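Local structure of TssK C (Escherichia coli, 5M2Y) at residues A[2-8]-A[122-128]; A[43-48]-A[88-92]; A[54-58]-A[102-106]. The protein is a baseplate component of the type VI secretion system, represented here by its C-terminal domain, and probably binds the membrane complex of the secretion machine. One frame throughout, in Å; residues are numbered along the deposited sequence.

In the fold
Closing a small domain by pairing its first and last strands is well illustrated here. Interaction 1 joins strands 3-11 and 121-128 in the interior of one antiparallel sheet, and the segments of the other two contacts all fall between them in sequence, in the order 43-48, 54-58, 88-92, 102-106, so that interactions 2 and 3 cross. The centre of interaction 1 lies about 16 Å from that of interaction 2, and Leu122 CD1 touches Phe47 CE1 (4.3 Å). The centre of interaction 3 is about 17 Å from that of interaction 1. Strand 89-95 is followed directly by helix 97-106, yet interactions 2 and 3 are separate in space, laying other parts of the chain together at two distant places.

Interaction 1: A[2-8]-A[122-128]; sequences RVVFIEL and LELFAVL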
ATOM      1  N   ARG A   2       8.641   1.852 -15.882  1.00 43.94           N
ATOM      2  CA  ARG A   2       9.508   1.360 -14.832  1.00 42.41           C
ATOM      3  C   ARG A   2       8.757   1.239 -13.526  1.00 42.05           C
ATOM      4  O   ARG A   2       7.917   2.021 -13.226  1.00 40.15           O
ATOM      5  CB  ARG A   2      10.889   1.991 -14.724  1.00 43.63           C
ATOM      6  CG  ARG A   2      10.952   3.399 -14.333  1.00 58.40           C
ATOM      7  CD  ARG A   2      11.795   4.180 -15.330  1.00 72.62           C
ATOM      8  NE  ARG A   2      10.996   5.304 -15.750  1.00 84.67           N
ATOM      9  CZ  ARG A   2      11.234   6.538 -15.383  1.00101.10           C
ATOM     10  NH1 ARG A   2      12.289   6.798 -14.636  1.00 90.00           N
ATOM     11  NH2 ARG A   2      10.437   7.494 -15.766  1.00 87.78           N
ATOM     12  N   VAL A   3       9.112   0.189 -12.823  1.00 36.82           N
ATOM     13  CA  VAL A   3       8.573  -0.248 -11.551  1.00 35.25           C
ATOM     14  C   VAL A   3       9.609  -0.098 -10.459  1.00 36.97           C
ATOM     15  O   VAL A   3      10.757  -0.522 -10.602  1.00 36.63           O
ATOM     16  CB  VAL A   3       8.028  -1.688 -11.605  1.00 38.77           C
ATOM     17  CG1 VAL A   3       7.241  -2.018 -10.344  1.00 37.94           C
ATOM     18  CG2 VAL A   3       7.170  -1.906 -12.832  1.00 38.50           C
ATOM     19  N   VAL A   4       9.177   0.517  -9.365  1.00 32.02           N
ATOM     20  CA  VAL A   4       9.980   0.767  -8.187  1.00 31.91           C
ATOM     21  C   VAL A   4       9.371  -0.060  -7.068  1.00 34.90           C
ATOM     22  O   VAL A   4       8.220   0.174  -6.689  1.00 34.70           O
ATOM     23  CB  VAL A   4      10.039   2.282  -7.830  1.00 36.38           C
ATOM     24  CG1 VAL A   4      10.887   2.537  -6.597  1.00 36.55           C
ATOM     25  CG2 VAL A   4      10.575   3.100  -8.983  1.00 36.88           C
ATOM     26  N   PHE A   5      10.137  -1.046  -6.571  1.00 30.20           N
ATOM     27  CA  PHE A   5       9.731  -1.877  -5.453  1.00 29.00           C
ATOM     28  C   PHE A   5      10.045  -1.067  -4.190  1.00 31.52           C
ATOM     29  O   PHE A   5      11.170  -0.580  -4.033  1.00 31.22           O
ATOM     30  CB  PHE A   5      10.502  -3.205  -5.475  1.00 31.01           C
ATOM     31  CG  PHE A   5      10.216  -4.141  -4.329  1.00 32.14           C
ATOM     32  CD1 PHE A   5       9.209  -5.088  -4.421  1.00 34.57           C
ATOM     33  CD2 PHE A   5      10.983  -4.101  -3.173  1.00 34.62           C
ATOM     34  CE1 PHE A   5       8.954  -5.959  -3.357  1.00 35.26           C
ATOM     35  CE2 PHE A   5      10.723  -4.964  -2.108  1.00 37.08           C
ATOM     36  CZ  PHE A   5       9.717  -5.894  -2.210  1.00 34.76           C
ATOM     37  N   ILE A   6       9.041  -0.899  -3.305  1.00 26.42           N
ATOM     38  CA  ILE A   6       9.210  -0.167  -2.053  1.00 26.24           C
ATOM     39  C   ILE A   6       9.206  -1.188  -0.953  1.00 29.39           C
ATOM     40  O   ILE A   6       8.188  -1.823  -0.721  1.00 27.87           O
ATOM     41  CB  ILE A   6       8.171   0.986  -1.851  1.00 29.59           C
ATOM     42  CG1 ILE A   6       8.411   2.106  -2.859  1.00 31.06           C
ATOM     43  CG2 ILE A   6       8.234   1.584  -0.436  1.00 29.89           C
ATOM     44  CD1 ILE A   6       7.277   2.310  -3.723  1.00 38.99           C
ATOM     45  N   GLU A   7      10.361  -1.336  -0.285  1.00 27.19           N
ATOM     46  CA  GLU A   7      10.528  -2.259   0.824  1.00 27.07           C
ATOM     47  C   GLU A   7       9.602  -1.864   1.964  1.00 30.12           C
ATOM     48  O   GLU A   7       9.566  -0.698   2.345  1.00 29.13           O
ATOM     49  CB  GLU A   7      11.982  -2.256   1.309  1.00 29.15           C
ATOM     50  N   LEU A   8       8.816  -2.819   2.457  1.00 27.42           N
ATOM     51  CA  LEU A   8       7.917  -2.591   3.583  1.00 27.01           C
ATOM     52  C   LEU A   8       8.495  -3.329   4.775  1.00 31.11           C
ATOM     53  O   LEU A   8       8.862  -4.505   4.663  1.00 32.29           O
ATOM     54  CB  LEU A   8       6.461  -3.042   3.289  1.00 26.75           C
ATOM     55  CG  LEU A   8       5.676  -2.279   2.226  1.00 31.01           C
ATOM     56  CD1 LEU A   8       4.326  -2.888   2.009  1.00 30.92           C
ATOM     57  CD2 LEU A   8       5.499  -0.787   2.607  1.00 32.75           C
ATOM     58  N   LEU A 122       2.669  -8.232   2.669  1.00 17.28           N
ATOM     59  CA  LEU A 122       2.479  -7.111   1.748  1.00 16.63           C
ATOM     60  C   LEU A 122       3.753  -6.737   1.010  1.00 20.47           C
ATOM     61  O   LEU A 122       4.823  -6.705   1.601  1.00 20.68           O
ATOM     62  CB  LEU A 122       2.059  -5.870   2.538  1.00 16.87           C
ATOM     63  CG  LEU A 122       0.608  -5.627   2.904  1.00 21.96           C
ATOM     64  CD1 LEU A 122      -0.061  -6.775   3.605  1.00 22.88           C
ATOM     65  CD2 LEU A 122       0.465  -4.274   3.608  1.00 23.68           C
ATOM     66  N   GLU A 123       3.606  -6.360  -0.250  1.00 17.06           N
ATOM     67  CA  GLU A 123       4.686  -5.812  -1.058  1.00 16.55           C
ATOM     68  C   GLU A 123       4.113  -4.577  -1.762  1.00 20.10           C
ATOM     69  O   GLU A 123       2.962  -4.618  -2.202  1.00 19.62           O
ATOM     70  CB  GLU A 123       5.262  -6.839  -2.033  1.00 17.74           C
ATOM     71  CG  GLU A 123       6.034  -7.943  -1.331  1.00 24.18           C
ATOM     72  CD  GLU A 123       6.828  -8.876  -2.239  1.00 39.48           C
ATOM     73  OE1 GLU A 123       6.524  -8.947  -3.443  1.00 28.36           O
ATOM     74  OE2 GLU A 123       7.752  -9.544  -1.727  1.00 33.82           O
ATOM     75  N   LEU A 124       4.872  -3.459  -1.793  1.00 16.49           N
ATOM     76  CA  LEU A 124       4.407  -2.220  -2.413  1.00 16.69           C
ATOM     77  C   LEU A 124       5.273  -1.918  -3.618  1.00 21.42           C
ATOM     78  O   LEU A 124       6.496  -2.016  -3.542  1.00 20.69           O
ATOM     79  CB  LEU A 124       4.456  -1.060  -1.400  1.00 16.99           C
ATOM     80  CG  LEU A 124       4.046   0.340  -1.882  1.00 21.41           C
ATOM     81  CD1 LEU A 124       2.557   0.424  -2.180  1.00 20.82           C
ATOM     82  CD2 LEU A 124       4.414   1.383  -0.846  1.00 23.60           C
ATOM     83  N   PHE A 125       4.604  -1.656  -4.756  1.00 19.35           N
ATOM     84  CA  PHE A 125       5.205  -1.306  -6.044  1.00 19.85           C
ATOM     85  C   PHE A 125       4.658   0.051  -6.499  1.00 23.63           C
ATOM     86  O   PHE A 125       3.478   0.338  -6.312  1.00 22.29           O
ATOM     87  CB  PHE A 125       4.816  -2.332  -7.123  1.00 21.42           C
ATOM     88  CG  PHE A 125       5.274  -3.750  -6.918  1.00 23.17           C
ATOM     89  CD1 PHE A 125       4.493  -4.656  -6.217  1.00 25.57           C
ATOM     90  CD2 PHE A 125       6.460  -4.200  -7.483  1.00 25.77           C
ATOM     91  CE1 PHE A 125       4.923  -5.971  -6.029  1.00 26.84           C
ATOM     92  CE2 PHE A 125       6.885  -5.518  -7.305  1.00 28.73           C
ATOM     93  CZ  PHE A 125       6.114  -6.396  -6.581  1.00 26.61           C
ATOM     94  N   ALA A 126       5.514   0.861  -7.126  1.00 21.70           N
ATOM     95  CA  ALA A 126       5.123   2.122  -7.746  1.00 22.05           C
ATOM     96  C   ALA A 126       5.476   2.014  -9.219  1.00 27.24           C
ATOM     97  O   ALA A 126       6.550   1.508  -9.570  1.00 27.59           O
ATOM     98  CB  ALA A 126       5.840   3.301  -7.114  1.00 23.24           C
ATOM     99  N   VAL A 127       4.558   2.438 -10.046  1.00 23.71           N
ATOM    100  CA  VAL A 127       4.780   2.437 -11.465  1.00 24.14           C
ATOM    101  C   VAL A 127       4.976   3.888 -11.829  1.00 31.30           C
ATOM    102  O   VAL A 127       4.151   4.684 -11.576  1.00 30.16           O
ATOM    103  CB  VAL A 127       3.623   1.820 -12.222  1.00 27.30           C
ATOM    104  CG1 VAL A 127       3.801   1.944 -13.713  1.00 27.58           C
ATOM    105  CG2 VAL A 127       3.506   0.367 -11.851  1.00 26.60           C
ATOM    106  N   LEU A 128       6.135   4.207 -12.365  1.00 31.10           N
ATOM    107  CA  LEU A 128       6.416   5.574 -12.731  1.00 32.65           C
ATOM    108  C   LEU A 128       5.652   6.014 -13.971  1.00 40.57           C
ATOM    109  O   LEU A 128       5.581   5.312 -14.932  1.00 43.97           O
ATOM    110  CB  LEU A 128       7.914   5.793 -12.914  1.00 33.16           C
ATOM    111  CG  LEU A 128       8.751   5.380 -11.730  1.00 37.51           C
ATOM    112  CD1 LEU A 128      10.236   5.532 -11.922  1.00 38.03           C
ATOM    113  CD2 LEU A 128       8.312   6.076 -10.466  1.00 38.52           C
TER
HETATM  114  O   HOH W   1       7.425  -4.284  -0.906  1.00 23.68           O
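Leu124 loses more surface to this contact than any other residue of the two segments. Its CD2 rests 3.8 Å from Ile6 CG2, while its CB receives Leu8 CD1 at 3.9 Å, so one leucine is flanked by two side chains of the partner strand. Its carbonyl oxygen accepts a bond from the backbone of Ile6 (Ile6 N to Leu124 O, 2.8 Å), but the return link is opened by water W1, which donates to Ile6 O (2.6 Å) and accepts from Leu124 N (2.8 Å). Beyond this point the strands diverge. Toward the other end the ladder is regular: Val4 and Ala126 form a hydrogen-bonded pair, with Val4 N to Ala126 O and Ala126 N to Val4 O both 2.8 Å. Segments 3-6 and 122-128 run antiparallel at 154°; they belong to the first and last strands of the domain, which are thus neighbours within the sheet, flanked by strands 14-18 and 28-35. Leu128, second in buried area, anchors the terminal end. Its N donates to Arg2 O (2.9 Å), and its CD1 meets Val4 CG2 at 3.8 Å and Arg2 CG at 3.3 Å, the latter in a poorly ordered side chain. The face opposite Val4 and Ala126 carries aromatic contacts instead. Phe5 directs its ring edge at the face of Phe125 in a T-shaped pair, centroids 5.5 Å apart and planes at 79°, and Val3 CG1 approaches Phe125 CD2 to 3.7 Å.

Interaction 2: A[43-48]-A[88-92]; sequences LQTKFP and NQYFA
Helix 43-48 packs on strand 89-92 mainly through Phe47 and Phe91. The helix has Phe47 N bonded to Leu43 O (2.8 Å) and a kink at Pro48, whose ring nitrogen has no proton to give to the preceding turn. The strand is extended, with phi/psi of -117°/137° at Gln89 and -140°/139° at Phe91. The axes of the two segments come within 9.3 Å and cross at -36°, running in roughly the same direction, with Gln44 nearest Gln89 and Pro48 nearest Phe91 by CA position. Asn88 precedes the strand and turns its side chain away from the helix. Gln89 points toward the helix; chi1 m sets its CG 3.7 Å from Leu43 CD2, and chi2 m then turns the amide. Its OE1 stands 3.8 Å from Gln44 NE2, and water W2 sits beside the pair and touches both, 3.1 Å from Gln89 OE1 and accepting a weak bond from Gln44 NE2 (3.3 Å). Tyr90 contributes only its backbone, its O being 2.9 Å from the same water. Phe91, with chi1 m and chi2 near 86°, is the main wedge. Phe47, in a t rotamer, places CD2 over one face of the Phe91 ring, 3.6 Å from CE1 of Phe91, with ring planes at 34° and centroids 4.7 Å apart. Pro48 CD lies 3.9 Å from Phe91 CE2, and Leu43 O and Gln44 O reach Phe91 CZ and CE2 respectively, both at 3.8 Å. Val34 of strand 28-35 touches both phenylalanines. An axis separation near 10 Å with alternate strand residues facing the helix is the hallmark of alpha-on-beta layer packing.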
ATOM      1  N   LEU A  43     -10.055 -12.490   0.667  1.00 19.50           N
ATOM      2  CA  LEU A  43      -9.048 -11.439   0.785  1.00 18.77           C
ATOM      3  C   LEU A  43      -9.383 -10.293  -0.183  1.00 21.38           C
ATOM      4  O   LEU A  43      -9.326  -9.134   0.200  1.00 20.20           O
ATOM      5  CB  LEU A  43      -7.646 -12.006   0.519  1.00 19.22           C
ATOM      6  CG  LEU A  43      -6.469 -11.044   0.627  1.00 23.49           C
ATOM      7  CD1 LEU A  43      -6.198 -10.690   2.046  1.00 23.65           C
ATOM      8  CD2 LEU A  43      -5.220 -11.659   0.023  1.00 26.00           C
ATOM      9  N   GLN A  44      -9.794 -10.625  -1.416  1.00 18.12           N
ATOM     10  CA  GLN A  44     -10.153  -9.634  -2.434  1.00 17.16           C
ATOM     11  C   GLN A  44     -11.288  -8.741  -1.974  1.00 21.34           C
ATOM     12  O   GLN A  44     -11.253  -7.525  -2.190  1.00 20.55           O
ATOM     13  CB  GLN A  44     -10.579 -10.335  -3.719  1.00 18.36           C
ATOM     14  CG  GLN A  44     -10.686  -9.399  -4.902  1.00 20.17           C
ATOM     15  CD  GLN A  44     -11.053 -10.131  -6.161  1.00 27.80           C
ATOM     16  OE1 GLN A  44     -11.958 -10.980  -6.185  1.00 26.24           O
ATOM     17  NE2 GLN A  44     -10.378  -9.752  -7.251  1.00 21.55           N
ATOM     18  N   THR A  45     -12.308  -9.382  -1.390  1.00 19.56           N
ATOM     19  CA  THR A  45     -13.523  -8.774  -0.875  1.00 19.64           C
ATOM     20  C   THR A  45     -13.274  -7.881   0.360  1.00 23.18           C
ATOM     21  O   THR A  45     -13.750  -6.754   0.391  1.00 24.32           O
ATOM     22  CB  THR A  45     -14.524  -9.910  -0.582  1.00 27.64           C
ATOM     23  OG1 THR A  45     -14.880 -10.546  -1.815  1.00 27.12           O
ATOM     24  CG2 THR A  45     -15.770  -9.447   0.160  1.00 27.72           C
ATOM     25  N   LYS A  46     -12.523  -8.387   1.352  1.00 18.13           N
ATOM     26  CA  LYS A  46     -12.300  -7.797   2.676  1.00 16.68           C
ATOM     27  C   LYS A  46     -11.078  -6.906   2.841  1.00 18.86           C
ATOM     28  O   LYS A  46     -11.164  -5.940   3.598  1.00 17.94           O
ATOM     29  CB  LYS A  46     -12.258  -8.917   3.716  1.00 18.70           C
ATOM     30  CG  LYS A  46     -13.570  -9.677   3.848  1.00 22.80           C
ATOM     31  CD  LYS A  46     -13.478 -10.653   4.999  1.00 25.24           C
ATOM     32  CE  LYS A  46     -14.698 -11.517   5.175  1.00 31.81           C
ATOM     33  NZ  LYS A  46     -14.456 -12.503   6.245  1.00 36.07           N
ATOM     34  N   PHE A  47      -9.955  -7.216   2.161  1.00 14.74           N
ATOM     35  CA  PHE A  47      -8.726  -6.412   2.264  1.00 13.99           C
ATOM     36  C   PHE A  47      -8.964  -4.899   2.055  1.00 17.45           C
ATOM     37  O   PHE A  47      -8.458  -4.134   2.874  1.00 16.52           O
ATOM     38  CB  PHE A  47      -7.607  -6.930   1.349  1.00 15.00           C
ATOM     39  CG  PHE A  47      -6.278  -6.253   1.567  1.00 15.18           C
ATOM     40  CD1 PHE A  47      -5.429  -6.655   2.593  1.00 17.03           C
ATOM     41  CD2 PHE A  47      -5.872  -5.216   0.749  1.00 16.38           C
ATOM     42  CE1 PHE A  47      -4.196  -6.016   2.798  1.00 17.26           C
ATOM     43  CE2 PHE A  47      -4.642  -4.578   0.957  1.00 18.73           C
ATOM     44  CZ  PHE A  47      -3.812  -4.989   1.973  1.00 16.68           C
ATOM     45  N   PRO A  48      -9.755  -4.427   1.051  1.00 15.23           N
ATOM     46  CA  PRO A  48      -9.961  -2.968   0.903  1.00 15.36           C
ATOM     47  C   PRO A  48     -10.613  -2.277   2.109  1.00 19.48           C
ATOM     48  O   PRO A  48     -10.467  -1.070   2.269  1.00 19.21           O
ATOM     49  CB  PRO A  48     -10.849  -2.866  -0.336  1.00 17.15           C
ATOM     50  CG  PRO A  48     -10.548  -4.115  -1.109  1.00 20.80           C
ATOM     51  CD  PRO A  48     -10.406  -5.157  -0.057  1.00 16.71           C
ATOM     52  N   ASN A  88      -1.407 -14.632  -4.962  1.00 20.58           N
ATOM     53  CA  ASN A  88      -1.495 -13.234  -4.544  1.00 20.41           C
ATOM     54  C   ASN A  88      -2.673 -12.482  -5.109  1.00 23.58           C
ATOM     55  O   ASN A  88      -3.199 -12.803  -6.177  1.00 22.88           O
ATOM     56  CB  ASN A  88      -0.234 -12.477  -4.864  1.00 22.60           C
ATOM     57  CG  ASN A  88       0.850 -12.764  -3.886  1.00 36.71           C
ATOM     58  OD1 ASN A  88       0.974 -13.867  -3.340  1.00 30.35           O
ATOM     59  ND2 ASN A  88       1.685 -11.796  -3.662  1.00 27.74           N
ATOM     60  N   GLN A  89      -3.079 -11.459  -4.364  1.00 19.01           N
ATOM     61  CA  GLN A  89      -4.150 -10.558  -4.742  1.00 17.85           C
ATOM     62  C   GLN A  89      -3.535  -9.189  -4.885  1.00 19.94           C
ATOM     63  O   GLN A  89      -2.694  -8.811  -4.069  1.00 18.98           O
ATOM     64  CB  GLN A  89      -5.233 -10.546  -3.672  1.00 18.86           C
ATOM     65  CG  GLN A  89      -6.026 -11.849  -3.603  1.00 23.29           C
ATOM     66  CD  GLN A  89      -6.857 -12.147  -4.828  1.00 31.01           C
ATOM     67  OE1 GLN A  89      -7.352 -11.247  -5.521  1.00 23.03           O
ATOM     68  NE2 GLN A  89      -7.108 -13.423  -5.066  1.00 27.49           N
ATOM     69  N   TYR A  90      -3.919  -8.470  -5.945  1.00 15.77           N
ATOM     70  CA  TYR A  90      -3.371  -7.152  -6.244  1.00 15.08           C
ATOM     71  C   TYR A  90      -4.390  -6.060  -6.049  1.00 17.56           C
ATOM     72  O   TYR A  90      -5.577  -6.265  -6.290  1.00 16.94           O
ATOM     73  CB  TYR A  90      -2.730  -7.119  -7.638  1.00 16.24           C
ATOM     74  CG  TYR A  90      -1.603  -8.129  -7.765  1.00 18.00           C
ATOM     75  CD1 TYR A  90      -1.861  -9.454  -8.086  1.00 20.53           C
ATOM     76  CD2 TYR A  90      -0.297  -7.770  -7.498  1.00 18.85           C
ATOM     77  CE1 TYR A  90      -0.835 -10.396  -8.152  1.00 21.56           C
ATOM     78  CE2 TYR A  90       0.736  -8.701  -7.561  1.00 19.80           C
ATOM     79  CZ  TYR A  90       0.464 -10.013  -7.891  1.00 26.26           C
ATOM     80  OH  TYR A  90       1.478 -10.942  -7.944  1.00 26.80           O
ATOM     81  N   PHE A  91      -3.925  -4.924  -5.534  1.00 13.99           N
ATOM     82  CA  PHE A  91      -4.784  -3.787  -5.248  1.00 13.65           C
ATOM     83  C   PHE A  91      -4.121  -2.488  -5.623  1.00 18.85           C
ATOM     84  O   PHE A  91      -2.944  -2.306  -5.366  1.00 19.42           O
ATOM     85  CB  PHE A  91      -5.142  -3.735  -3.754  1.00 14.74           C
ATOM     86  CG  PHE A  91      -5.754  -4.993  -3.189  1.00 14.74           C
ATOM     87  CD1 PHE A  91      -4.956  -6.025  -2.727  1.00 16.26           C
ATOM     88  CD2 PHE A  91      -7.134  -5.147  -3.119  1.00 15.26           C
ATOM     89  CE1 PHE A  91      -5.529  -7.208  -2.240  1.00 16.60           C
ATOM     90  CE2 PHE A  91      -7.704  -6.330  -2.624  1.00 17.59           C
ATOM     91  CZ  PHE A  91      -6.898  -7.356  -2.187  1.00 15.47           C
ATOM     92  N   ALA A  92      -4.879  -1.583  -6.207  1.00 15.31           N
ATOM     93  CA  ALA A  92      -4.374  -0.261  -6.519  1.00 15.20           C
ATOM     94  C   ALA A  92      -4.682   0.668  -5.376  1.00 17.41           C
ATOM     95  O   ALA A  92      -5.711   0.531  -4.729  1.00 16.92           O
ATOM     96  CB  ALA A  92      -5.046   0.270  -7.767  1.00 16.39           C
TER
HETATM   97  O   HOH W   2      -7.671  -8.252  -6.102  1.00 24.86           O

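Interaction 3: A[54-58]-A[102-106]; sequences GSPDD and AMLDA
The loop after strand 52-54 lays Pro56 against the last turn of helix 97-106, the closest CA pair being Pro56 with Met103 at 5.6 Å. The chain leaves the strand still extended at Gly54. Ser55, chi1 t, turns its side chain away from the helix and accepts a weak bond from Asp57 N at its OG (3.4 Å), forming an ST turn. Pro56 (phi/psi -84°/-11°) then packs on helix 102-106: its CG is 3.6 Å from Ala102 O and 3.9 Å from Met103 CG, and its CB is 3.7 Å from Ala106 CB. Ala102 and Ala106 are one turn apart, Ala106 N bonding to Ala102 O (3.2 Å). Asp57, chi1 p, faces the helix, its OD2 3.9 Å from Ala102 CB; water W3 donates to Asp57 OD2 and Ala102 O, each at 2.7 Å. By Asp58 the chain is out of reach. Strand 52-54 pairs with strand 108-112, which follows helix 97-106; Arg108 also bonds to Pro56 O, so the loop is held beside both helix and strand.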
ATOM      1  N   GLY A  54      -2.065   4.588   7.233  1.00 16.83           N
ATOM      2  CA  GLY A  54      -1.784   5.391   8.412  1.00 17.09           C
ATOM      3  C   GLY A  54      -1.277   6.759   8.029  1.00 21.27           C
ATOM      4  O   GLY A  54      -0.825   6.976   6.900  1.00 20.58           O
ATOM      5  N   SER A  55      -1.395   7.695   8.936  1.00 17.86           N
ATOM      6  CA  SER A  55      -0.962   9.031   8.671  1.00 18.28           C
ATOM      7  C   SER A  55       0.548   9.051   8.629  1.00 23.57           C
ATOM      8  O   SER A  55       1.163   8.602   9.536  1.00 23.15           O
ATOM      9  CB  SER A  55      -1.403   9.952   9.786  1.00 21.74           C
ATOM     10  OG  SER A  55      -0.987  11.256   9.548  1.00 27.03           O
ATOM     11  N   PRO A  56       1.102   9.584   7.551  1.00 21.66           N
ATOM     12  CA  PRO A  56       2.546   9.665   7.417  1.00 21.99           C
ATOM     13  C   PRO A  56       3.113  10.913   8.121  1.00 26.99           C
ATOM     14  O   PRO A  56       4.302  10.995   8.269  1.00 27.19           O
ATOM     15  CB  PRO A  56       2.757   9.825   5.925  1.00 23.83           C
ATOM     16  CG  PRO A  56       1.541  10.431   5.424  1.00 28.05           C
ATOM     17  CD  PRO A  56       0.430  10.058   6.343  1.00 23.34           C
ATOM     18  N   ASP A  57       2.255  11.826   8.533  1.00 24.70           N
ATOM     19  CA  ASP A  57       2.713  13.073   9.113  1.00 25.51           C
ATOM     20  C   ASP A  57       1.993  13.614  10.324  1.00 30.64           C
ATOM     21  O   ASP A  57       2.149  14.761  10.631  1.00 31.03           O
ATOM     22  CB  ASP A  57       2.672  14.147   8.033  1.00 27.85           C
ATOM     23  CG  ASP A  57       1.269  14.352   7.443  1.00 36.10           C
ATOM     24  OD1 ASP A  57       0.352  13.737   7.928  1.00 35.13           O
ATOM     25  OD2 ASP A  57       1.117  15.156   6.515  1.00 41.01           O
ATOM     26  N   ASP A  58       1.235  12.799  11.017  1.00 27.35           N
ATOM     27  CA  ASP A  58       0.525  13.286  12.172  1.00 27.52           C
ATOM     28  C   ASP A  58       1.480  13.624  13.297  1.00 32.10           C
ATOM     29  O   ASP A  58       2.401  12.900  13.559  1.00 32.16           O
ATOM     30  CB  ASP A  58      -0.542  12.337  12.646  1.00 28.98           C
ATOM     31  CG  ASP A  58      -1.475  12.977  13.629  1.00 34.17           C
ATOM     32  OD1 ASP A  58      -2.305  13.789  13.232  1.00 33.86           O
ATOM     33  OD2 ASP A  58      -1.337  12.655  14.775  1.00 36.42           O
ATOM     34  N   ALA A 102       0.738  14.125   1.082  1.00 25.32           N
ATOM     35  CA  ALA A 102       1.084  13.849   2.482  1.00 24.76           C
ATOM     36  C   ALA A 102       2.142  12.762   2.614  1.00 28.23           C
ATOM     37  O   ALA A 102       3.070  12.936   3.388  1.00 27.77           O
ATOM     38  CB  ALA A 102      -0.160  13.478   3.285  1.00 24.98           C
ATOM     39  N   MET A 103       2.022  11.663   1.842  1.00 24.59           N
ATOM     40  CA  MET A 103       2.979  10.553   1.875  1.00 24.07           C
ATOM     41  C   MET A 103       4.318  10.940   1.248  1.00 28.72           C
ATOM     42  O   MET A 103       5.363  10.663   1.833  1.00 28.34           O
ATOM     43  CB  MET A 103       2.408   9.321   1.176  1.00 25.97           C
ATOM     44  CG  MET A 103       1.352   8.633   1.981  1.00 29.34           C
ATOM     45  SD  MET A 103       0.755   7.158   1.180  1.00 33.18           S
ATOM     46  CE  MET A 103      -0.134   7.848  -0.090  1.00 30.18           C
ATOM     47  N   LEU A 104       4.281  11.573   0.066  1.00 26.12           N
ATOM     48  CA  LEU A 104       5.485  11.989  -0.642  1.00 26.77           C
ATOM     49  C   LEU A 104       6.272  13.063   0.116  1.00 31.80           C
ATOM     50  O   LEU A 104       7.494  12.959   0.195  1.00 31.83           O
ATOM     51  CB  LEU A 104       5.165  12.402  -2.085  1.00 27.31           C
ATOM     52  CG  LEU A 104       4.630  11.281  -2.996  1.00 31.60           C
ATOM     53  CD1 LEU A 104       3.956  11.838  -4.220  1.00 32.12           C
ATOM     54  CD2 LEU A 104       5.739  10.275  -3.367  1.00 34.40           C
ATOM     55  N   ASP A 105       5.575  14.032   0.731  1.00 29.67           N
ATOM     56  CA  ASP A 105       6.214  15.093   1.523  1.00 30.65           C
ATOM     57  C   ASP A 105       6.847  14.551   2.801  1.00 34.66           C
ATOM     58  O   ASP A 105       7.915  15.023   3.197  1.00 34.86           O
ATOM     59  CB  ASP A 105       5.221  16.207   1.881  1.00 33.21           C
ATOM     60  CG  ASP A 105       4.866  17.139   0.741  1.00 44.46           C
ATOM     61  OD1 ASP A 105       5.511  17.060  -0.327  1.00 45.48           O
ATOM     62  OD2 ASP A 105       3.959  17.967   0.926  1.00 50.10           O
ATOM     63  N   ALA A 106       6.193  13.568   3.443  1.00 30.34           N
ATOM     64  CA  ALA A 106       6.695  12.939   4.661  1.00 29.94           C
ATOM     65  C   ALA A 106       7.817  11.951   4.352  1.00 33.10           C
ATOM     66  O   ALA A 106       8.614  11.626   5.229  1.00 33.08           O
ATOM     67  CB  ALA A 106       5.566  12.236   5.384  1.00 30.05           C
TER
HETATM   68  O   HOH W   3       3.248  15.279   4.785  1.00 32.92           O